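Local coordinates for type IV secretion system protein DotB (Yersinia pseudotuberculosis IP 31758, PDB 6GEF), which probably hydrolyses ATP, as do other hexameric P-loop ATPases of the GspE family, to power type IVb secretion, at residues A[295-300]-A[360-365]; A[277-282]-A[317-322]; A[44-49]-A[115-120]. All blocks are in the same frame, centred on the assembly; numbering follows the deposited sequence.

Contact 1: A[295-300]-A[360-365]; sequences AVMRRL and GKVASE
Met297 and Arg298 on helix 293-302 meet Val362 and Ala363 at the start of helix 362-372, a helix-on-helix packing that joins the P-loop NTPase core of DotB to the helices at its C-terminal end. The backbones come close, Arg298 CA lying 5.5 Å from Ala363 CA, and it is the small methyl of Ala363 that faces this approach. The contact illustrates how one short interface can be split between an apolar pair and an arginine whose chain and guanidinium both pass a small methyl. In the apolar half, the middle of the methionine does the touching: Met297 CG lies 3.7 Å from Val362 CG1. A bend at chi2 (62°) then turns the sulfur aside, leaving SD 5.0 Å from Val362 CG1, while the extended last torsion brings the terminal methyl CE back to 4.3 Å from the same carbon. Val362 offers this branch because its CG1 stands opposite the backbone N (chi1 -179°), and the two side chains meet at a slant. Leu316 and Phe345 also pack on Met297, while Ile313 and Leu353 pack on Val362, so the apolar half is buried. In the other half, Arg298 bends at chi2 and again at chi3, which carries its chain past the Ala363 methyl; the guanidinium lies obliquely to that methyl. The modelled carbon separations there are too short to be reliable, and the exact fit is doubtful. No hydrogen bond crosses between the segments. The same helix also faces a second subunit: Leu354 of that subunit packs on Arg298, and the neighbouring Arg299 makes a salt bridge from its NE to OD1 of Asp315 of that subunit.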
loop_
_atom_site.group_PDB
_atom_site.type_symbol
_atom_site.label_atom_id
_atom_site.label_comp_id
_atom_site.label_asym_id
_atom_site.label_seq_id
_atom_site.Cartn_x
_atom_site.Cartn_y
_atom_site.Cartn_z
ATOM N N ALA A 295 10.057 -21.487 31.536
ATOM C CA ALA A 295 10.279 -21.005 30.176
ATOM C C ALA A 295 8.970 -20.631 29.506
ATOM O O ALA A 295 8.944 -19.724 28.666
ATOM C CB ALA A 295 11.033 -22.067 29.354
ATOM N N VAL A 296 7.880 -21.326 29.844
ATOM C CA VAL A 296 6.581 -21.004 29.264
ATOM C C VAL A 296 6.111 -19.669 29.772
ATOM O O VAL A 296 5.578 -18.816 29.024
ATOM C CB VAL A 296 5.584 -22.143 29.444
ATOM C CG1 VAL A 296 6.246 -23.289 30.172
ATOM C CG2 VAL A 296 4.348 -21.657 30.142
ATOM N N MET A 297 6.170 -19.455 31.078
ATOM C CA MET A 297 5.874 -18.143 31.650
ATOM C C MET A 297 6.673 -17.054 30.950
ATOM O O MET A 297 6.119 -16.106 30.389
ATOM C CB MET A 297 6.150 -18.145 33.146
ATOM C CG MET A 297 4.960 -17.715 34.000
ATOM S SD MET A 297 3.561 -18.802 33.834
ATOM C CE MET A 297 2.511 -18.051 35.141
ATOM N N ARG A 298 8.000 -17.160 30.972
ATOM C CA ARG A 298 8.848 -16.228 30.251
ATOM C C ARG A 298 8.336 -15.964 28.801
ATOM O O ARG A 298 8.197 -14.827 28.400
ATOM C CB ARG A 298 10.281 -16.794 30.160
ATOM C CG ARG A 298 11.120 -16.588 31.363
ATOM C CD ARG A 298 11.320 -15.095 31.613
ATOM N NE ARG A 298 12.685 -14.627 31.487
ATOM C CZ ARG A 298 13.720 -15.104 32.168
ATOM N NH1 ARG A 298 13.576 -16.181 32.968
ATOM N NH2 ARG A 298 14.923 -14.511 32.023
ATOM N N ARG A 299 8.002 -17.043 28.093
ATOM C CA ARG A 299 7.721 -16.917 26.697
ATOM C C ARG A 299 6.412 -16.175 26.480
ATOM O O ARG A 299 6.303 -15.279 25.625
ATOM C CB ARG A 299 7.680 -18.310 26.032
ATOM C CG ARG A 299 7.095 -18.323 24.611
ATOM C CD ARG A 299 8.056 -18.959 23.627
ATOM N NE ARG A 299 7.761 -18.603 22.264
ATOM C CZ ARG A 299 6.862 -19.189 21.483
ATOM N NH1 ARG A 299 6.100 -20.183 21.971
ATOM N NH2 ARG A 299 6.699 -18.767 20.228
ATOM N N LEU A 300 5.366 -16.569 27.197
ATOM C CA LEU A 300 4.090 -15.870 27.092
ATOM C C LEU A 300 4.237 -14.425 27.503
ATOM O O LEU A 300 3.660 -13.527 26.861
ATOM C CB LEU A 300 3.026 -16.580 27.930
ATOM C CG LEU A 300 2.687 -18.021 27.564
ATOM C CD1 LEU A 300 1.606 -18.521 28.492
ATOM C CD2 LEU A 300 2.343 -18.101 26.081
ATOM N N GLY A 360 9.207 -9.038 36.249
ATOM C CA GLY A 360 10.233 -9.826 35.622
ATOM C C GLY A 360 10.687 -11.043 36.419
ATOM O O GLY A 360 11.503 -11.811 35.894
ATOM N N LYS A 361 10.238 -11.207 37.666
ATOM C CA LYS A 361 10.612 -12.327 38.475
ATOM C C LYS A 361 9.665 -13.517 38.437
ATOM O O LYS A 361 9.867 -14.497 39.130
ATOM C CB LYS A 361 10.871 -11.857 39.949
ATOM C CG LYS A 361 12.335 -11.616 40.272
ATOM C CD LYS A 361 13.259 -12.710 39.682
ATOM C CE LYS A 361 14.700 -12.263 39.699
ATOM N NZ LYS A 361 15.619 -13.430 39.598
ATOM N N VAL A 362 8.596 -13.398 37.676
ATOM C CA VAL A 362 7.577 -14.452 37.593
ATOM C C VAL A 362 8.214 -15.780 37.163
ATOM O O VAL A 362 7.844 -16.846 37.658
ATOM C CB VAL A 362 6.403 -14.029 36.713
ATOM C CG1 VAL A 362 5.359 -15.138 36.665
ATOM C CG2 VAL A 362 5.779 -12.761 37.303
ATOM N N ALA A 363 9.117 -15.733 36.181
ATOM C CA ALA A 363 9.723 -16.939 35.663
ATOM C C ALA A 363 10.492 -17.671 36.762
ATOM O O ALA A 363 10.160 -18.785 37.146
ATOM C CB ALA A 363 10.632 -16.589 34.491
ATOM N N SER A 364 11.559 -17.035 37.265
ATOM C CA SER A 364 12.287 -17.560 38.403
ATOM C C SER A 364 11.324 -18.091 39.489
ATOM O O SER A 364 11.375 -19.267 39.847
ATOM C CB SER A 364 13.193 -16.469 38.983
ATOM O OG SER A 364 14.429 -17.010 39.404
ATOM N N GLU A 365 10.440 -17.227 39.975
ATOM C CA GLU A 365 9.578 -17.609 41.076
ATOM C C GLU A 365 8.767 -18.854 40.752
ATOM O O GLU A 365 8.410 -19.624 41.656
ATOM C CB GLU A 365 8.651 -16.446 41.474
ATOM C CG GLU A 365 8.940 -15.857 42.832
ATOM C CD GLU A 365 8.306 -16.613 43.976
ATOM O OE1 GLU A 365 7.230 -17.196 43.730
ATOM O OE2 GLU A 365 8.830 -16.627 45.103
#

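Contact 2: A[277-282]-A[317-322]; sequences AANTGH and VETTRF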
loop_
_atom_site.group_PDB
_atom_site.type_symbol
_atom_site.label_atom_id
_atom_site.label_comp_id
_atom_site.label_asym_id
_atom_site.label_seq_id
_atom_site.Cartn_x
_atom_site.Cartn_y
_atom_site.Cartn_z
ATOM N N ALA A 277 -11.364 -16.326 26.267
ATOM C CA ALA A 277 -12.069 -17.599 26.356
ATOM C C ALA A 277 -12.130 -18.092 27.802
ATOM O O ALA A 277 -13.205 -18.439 28.309
ATOM C CB ALA A 277 -11.411 -18.647 25.467
ATOM N N ALA A 278 -11.004 -18.101 28.487
ATOM C CA ALA A 278 -10.980 -18.513 29.885
ATOM C C ALA A 278 -11.887 -17.653 30.750
ATOM O O ALA A 278 -12.583 -18.166 31.628
ATOM C CB ALA A 278 -9.549 -18.514 30.420
ATOM N N ASN A 279 -11.911 -16.361 30.480
ATOM C CA ASN A 279 -12.639 -15.399 31.320
ATOM C C ASN A 279 -14.104 -15.325 31.018
ATOM O O ASN A 279 -14.853 -14.776 31.823
ATOM C CB ASN A 279 -11.987 -14.013 31.237
ATOM C CG ASN A 279 -10.736 -13.907 32.118
ATOM O OD1 ASN A 279 -10.623 -14.544 33.147
ATOM N ND2 ASN A 279 -9.792 -13.111 31.714
ATOM N N THR A 280 -14.545 -15.856 29.889
ATOM C CA THR A 280 -15.963 -16.184 29.678
ATOM C C THR A 280 -16.401 -17.452 30.428
ATOM O O THR A 280 -17.574 -17.650 30.631
ATOM C CB THR A 280 -16.303 -16.300 28.217
ATOM O OG1 THR A 280 -15.770 -17.519 27.699
ATOM C CG2 THR A 280 -15.748 -15.102 27.446
ATOM N N GLY A 281 -15.451 -18.280 30.831
ATOM C CA GLY A 281 -15.617 -19.105 32.002
ATOM C C GLY A 281 -15.683 -20.585 31.716
ATOM O O GLY A 281 -16.502 -21.322 32.300
ATOM N N HIS A 282 -14.840 -21.045 30.802
ATOM C CA HIS A 282 -14.845 -22.438 30.356
ATOM C C HIS A 282 -13.416 -22.844 30.084
ATOM O O HIS A 282 -12.650 -22.052 29.521
ATOM C CB HIS A 282 -15.686 -22.598 29.088
ATOM C CG HIS A 282 -15.148 -21.842 27.913
ATOM N ND1 HIS A 282 -15.605 -20.588 27.551
ATOM C CD2 HIS A 282 -14.211 -22.175 26.998
ATOM C CE1 HIS A 282 -14.955 -20.186 26.480
ATOM N NE2 HIS A 282 -14.104 -21.131 26.131
ATOM N N VAL A 317 -1.341 -14.988 35.329
ATOM C CA VAL A 317 -1.283 -15.725 36.589
ATOM C C VAL A 317 -2.693 -16.135 37.022
ATOM O O VAL A 317 -2.906 -17.254 37.493
ATOM C CB VAL A 317 -0.558 -14.909 37.670
ATOM C CG1 VAL A 317 -0.639 -15.602 39.003
ATOM C CG2 VAL A 317 0.890 -14.699 37.278
ATOM N N GLU A 318 -3.667 -15.218 36.904
ATOM C CA GLU A 318 -5.001 -15.494 37.386
ATOM C C GLU A 318 -5.766 -16.507 36.518
ATOM O O GLU A 318 -6.678 -17.157 37.006
ATOM C CB GLU A 318 -5.806 -14.199 37.503
ATOM C CG GLU A 318 -5.441 -13.355 38.702
ATOM C CD GLU A 318 -6.339 -13.584 39.894
ATOM O OE1 GLU A 318 -5.888 -14.294 40.839
ATOM O OE2 GLU A 318 -7.471 -13.031 39.884
ATOM N N THR A 319 -5.390 -16.632 35.256
ATOM C CA THR A 319 -6.096 -17.497 34.329
ATOM C C THR A 319 -5.429 -18.860 34.160
ATOM O O THR A 319 -6.105 -19.843 33.838
ATOM C CB THR A 319 -6.210 -16.846 32.937
ATOM O OG1 THR A 319 -6.579 -15.479 33.097
ATOM C CG2 THR A 319 -7.243 -17.532 32.111
ATOM N N THR A 320 -4.113 -18.947 34.388
ATOM C CA THR A 320 -3.434 -20.228 34.331
ATOM C C THR A 320 -3.864 -21.109 35.500
ATOM O O THR A 320 -3.925 -20.652 36.643
ATOM C CB THR A 320 -1.924 -20.014 34.379
ATOM O OG1 THR A 320 -1.538 -19.073 33.351
ATOM C CG2 THR A 320 -1.198 -21.337 34.150
ATOM N N ARG A 321 -4.201 -22.366 35.212
ATOM C CA ARG A 321 -4.554 -23.332 36.233
ATOM C C ARG A 321 -3.538 -24.450 36.413
ATOM O O ARG A 321 -3.562 -25.139 37.440
ATOM C CB ARG A 321 -5.943 -23.931 35.940
ATOM C CG ARG A 321 -7.083 -23.226 36.662
ATOM C CD ARG A 321 -6.654 -22.717 38.038
ATOM N NE ARG A 321 -7.621 -23.036 39.080
ATOM C CZ ARG A 321 -7.532 -24.112 39.860
ATOM N NH1 ARG A 321 -6.517 -24.983 39.720
ATOM N NH2 ARG A 321 -8.455 -24.328 40.803
ATOM N N PHE A 322 -2.640 -24.637 35.449
ATOM C CA PHE A 322 -1.809 -25.832 35.407
ATOM C C PHE A 322 -0.895 -25.796 34.178
ATOM O O PHE A 322 -1.354 -25.519 33.064
ATOM C CB PHE A 322 -2.681 -27.111 35.340
ATOM C CG PHE A 322 -1.923 -28.359 35.624
ATOM C CD1 PHE A 322 -1.124 -28.900 34.653
ATOM C CD2 PHE A 322 -2.021 -29.017 36.853
ATOM C CE1 PHE A 322 -0.417 -30.075 34.880
ATOM C CE2 PHE A 322 -1.323 -30.183 37.071
ATOM C CZ PHE A 322 -0.522 -30.702 36.084
#
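Ala278 and Thr319 face each other where helix 268-280 and helix 306-319, both belonging to the P-loop NTPase core, run to their C-terminal ends beside strand 179-183 of the central sheet. The apolar part consists of the Ala278 methyl and Thr319 CG2, the branch set opposite the threonine's backbone N. Their modelled separation is too short to be trusted, but Ile179 of strand 179-183 packs on both residues.

No hydrogen bond crosses the contact. Thr319 OG1 hydrogen-bonds back to the carbonyl O of Asp315 in its own helix, and its distance to Asn279 OD1 is 4.2 Å, the amide and threonine side chains meeting roughly at right angles. At the subunit boundary, the carbonyl of Asn279 receives a weak hydrogen bond from NH2 of Arg330 of a third subunit, and Ser187 of that same subunit packs on Thr280.

Interactions within 277-282 shape the helix end. Gly281, at a positive phi of 113°, turns the chain out of the helix toward His282, within a TGH sequence that probably belongs to the family's His box. Ala277 O is the hub of this turn. It takes weak bonds from Thr280 N at 3.3 Å and Gly281 N at 3.4 Å, and the His282 ring turns one face to it, with the oxygen 3.0 Å above the ring plane and displaced toward the rim. Thr280 OG1 also donates to Ala277 O, at 2.8 Å, making an angle of 128° at the oxygen and tilted 22° from the carbonyl plane.

Contact 3: A[44-49]-A[115-120]; sequences TVLEFL and FHPTKL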
loop_
_atom_site.group_PDB
_atom_site.type_symbol
_atom_site.label_atom_id
_atom_site.label_comp_id
_atom_site.label_asym_id
_atom_site.label_seq_id
_atom_site.Cartn_x
_atom_site.Cartn_y
_atom_site.Cartn_z
ATOM N N THR A 44 5.198 -53.017 2.562
ATOM C CA THR A 44 6.314 -52.315 3.200
ATOM C C THR A 44 5.809 -51.423 4.315
ATOM O O THR A 44 6.421 -51.375 5.388
ATOM C CB THR A 44 7.115 -51.536 2.154
ATOM O OG1 THR A 44 7.450 -52.407 1.065
ATOM C CG2 THR A 44 8.384 -50.967 2.770
ATOM N N VAL A 45 4.749 -50.668 4.077
ATOM C CA VAL A 45 4.224 -49.777 5.092
ATOM C C VAL A 45 3.610 -50.580 6.202
ATOM O O VAL A 45 3.562 -50.121 7.374
ATOM C CB VAL A 45 3.284 -48.713 4.488
ATOM C CG1 VAL A 45 3.580 -48.516 3.017
ATOM C CG2 VAL A 45 1.850 -49.086 4.727
ATOM N N LEU A 46 3.005 -51.722 5.926
ATOM C CA LEU A 46 2.500 -52.613 6.979
ATOM C C LEU A 46 3.649 -53.250 7.763
ATOM O O LEU A 46 3.534 -53.427 8.974
ATOM C CB LEU A 46 1.580 -53.663 6.386
ATOM C CG LEU A 46 0.139 -53.237 6.120
ATOM C CD1 LEU A 46 -0.510 -54.255 5.142
ATOM C CD2 LEU A 46 -0.625 -53.147 7.443
ATOM N N GLU A 47 4.728 -53.607 7.100
ATOM C CA GLU A 47 5.913 -54.074 7.792
ATOM C C GLU A 47 6.455 -53.006 8.743
ATOM O O GLU A 47 6.764 -53.295 9.897
ATOM C CB GLU A 47 6.981 -54.526 6.774
ATOM C CG GLU A 47 8.372 -54.726 7.367
ATOM C CD GLU A 47 8.388 -55.707 8.490
ATOM O OE1 GLU A 47 9.485 -56.044 8.963
ATOM O OE2 GLU A 47 7.310 -56.172 8.930
ATOM N N PHE A 48 6.647 -51.799 8.251
ATOM C CA PHE A 48 7.019 -50.691 9.129
ATOM C C PHE A 48 5.995 -50.493 10.226
ATOM O O PHE A 48 6.354 -50.090 11.341
ATOM C CB PHE A 48 7.226 -49.398 8.317
ATOM C CG PHE A 48 8.571 -49.303 7.669
ATOM C CD1 PHE A 48 9.717 -49.600 8.375
ATOM C CD2 PHE A 48 8.702 -48.904 6.355
ATOM C CE1 PHE A 48 10.978 -49.495 7.783
ATOM C CE2 PHE A 48 9.955 -48.793 5.770
ATOM C CZ PHE A 48 11.087 -49.103 6.486
ATOM N N LEU A 49 4.722 -50.720 9.948
ATOM C CA LEU A 49 3.679 -50.483 10.951
ATOM C C LEU A 49 3.726 -51.505 12.055
ATOM O O LEU A 49 3.436 -51.198 13.208
ATOM C CB LEU A 49 2.301 -50.449 10.279
ATOM C CG LEU A 49 1.182 -49.768 11.066
ATOM C CD1 LEU A 49 -0.079 -49.751 10.202
ATOM C CD2 LEU A 49 0.956 -50.459 12.372
ATOM N N PHE A 115 -4.519 -51.213 5.059
ATOM C CA PHE A 115 -5.464 -52.004 5.883
ATOM C C PHE A 115 -4.733 -53.224 6.401
ATOM O O PHE A 115 -4.112 -53.970 5.625
ATOM C CB PHE A 115 -6.704 -52.431 5.073
ATOM C CG PHE A 115 -7.438 -51.293 4.433
ATOM C CD1 PHE A 115 -6.968 -50.732 3.227
ATOM C CD2 PHE A 115 -8.554 -50.737 5.046
ATOM C CE1 PHE A 115 -7.601 -49.640 2.664
ATOM C CE2 PHE A 115 -9.209 -49.653 4.468
ATOM C CZ PHE A 115 -8.735 -49.102 3.274
ATOM N N HIS A 116 -4.781 -53.433 7.706
ATOM C CA HIS A 116 -4.135 -54.597 8.315
ATOM C C HIS A 116 -4.760 -55.890 7.773
ATOM O O HIS A 116 -5.978 -56.013 7.729
ATOM C CB HIS A 116 -4.304 -54.571 9.824
ATOM C CG HIS A 116 -3.226 -55.264 10.586
ATOM N ND1 HIS A 116 -2.738 -56.527 10.280
ATOM C CD2 HIS A 116 -2.513 -54.848 11.658
ATOM C CE1 HIS A 116 -1.782 -56.848 11.127
ATOM N NE2 HIS A 116 -1.610 -55.842 11.963
ATOM N N PRO A 117 -3.946 -56.813 7.241
ATOM C CA PRO A 117 -4.523 -57.969 6.545
ATOM C C PRO A 117 -5.275 -58.892 7.495
ATOM O O PRO A 117 -6.415 -59.288 7.211
ATOM C CB PRO A 117 -3.297 -58.658 5.928
ATOM C CG PRO A 117 -2.155 -58.240 6.800
ATOM C CD PRO A 117 -2.469 -56.842 7.273
ATOM N N THR A 118 -4.637 -59.260 8.608
ATOM C CA THR A 118 -5.250 -60.134 9.591
ATOM C C THR A 118 -5.091 -59.514 10.975
ATOM O O THR A 118 -4.284 -58.573 11.178
ATOM C CB THR A 118 -4.587 -61.530 9.583
ATOM O OG1 THR A 118 -3.263 -61.454 10.122
ATOM C CG2 THR A 118 -4.524 -62.075 8.156
ATOM N N LYS A 119 -5.838 -60.060 11.933
ATOM C CA LYS A 119 -5.578 -59.846 13.352
ATOM C C LYS A 119 -5.638 -58.378 13.772
ATOM O O LYS A 119 -5.134 -58.002 14.829
ATOM C CB LYS A 119 -4.256 -60.532 13.784
ATOM C CG LYS A 119 -3.067 -59.593 13.852
ATOM C CD LYS A 119 -2.115 -59.942 14.985
ATOM C CE LYS A 119 -1.248 -58.743 15.372
ATOM N NZ LYS A 119 -0.945 -57.699 14.338
ATOM N N LEU A 120 -6.238 -57.540 12.941
ATOM C CA LEU A 120 -6.654 -56.201 13.336
ATOM C C LEU A 120 -8.064 -55.958 12.841
ATOM O O LEU A 120 -8.280 -55.788 11.645
ATOM C CB LEU A 120 -5.688 -55.129 12.795
ATOM C CG LEU A 120 -5.074 -54.169 13.804
ATOM C CD1 LEU A 120 -6.166 -53.526 14.686
ATOM C CD2 LEU A 120 -4.046 -54.894 14.676
#
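The carbonyl O of Phe115 lies against both methyls of Leu46, 3.6 Å from Leu46 CD1 and 4.0 Å from Leu46 CD2; across this contact the polar atom meets the forked hydrocarbon end of the leucine. Leu46 projects from helix 38-50, which packs beside the antiparallel sheet of the N-terminal part of the chain; its partners lie where edge strand 108-115 runs out into a loop. With CG opposite the carbonyl carbon (chi1 -81°), the leucine sends its fork straight across to this exit. Each methyl has a further neighbour: CD2 of Leu46 sits 3.9 Å from CA of His116, and CD1 of Leu46 is 3.9 Å from CD of Pro117, at that corner of the proline ring. His116 thus contributes its backbone more than its imidazole. Around this point, Val114 of the strand packs on Leu46 and Val45, Phe129 and Tyr131 pack on Leu49, and the loop is tied to the next strand by backbone hydrogen bonds between Gln127 and both His116 and Leu120. As a worked example, the contact shows a single leucine touching three successive residues where a strand gives way to a loop. No hydrogen bond joins the two segments, so van der Waals contact of the leucine methyls with backbone and proline, which is weakly directional, makes up this surface contact.

In the fold
From the N terminus, contact 3 comes first, closing a loop of 65 intervening residues that ties helix 38-50 to the end of strand 108-115 in the N-terminal antiparallel sheet. The other two follow and cross: 277-282 opens contact 2, 295-300 opens contact 1, then 317-322 closes contact 2 before 360-365 closes contact 1. Contact 2 joins helix 268-280 to the junction of helix 306-319 and strand 320-330; contact 1 joins helix 293-302 to helix 362-372, among the C-terminal helices. The two touch, Met297 CE lying 4.3 Å from Val317 CG2, whereas contact 3 lies across the chain's centre, its own centre about 46 Å from that of contact 1.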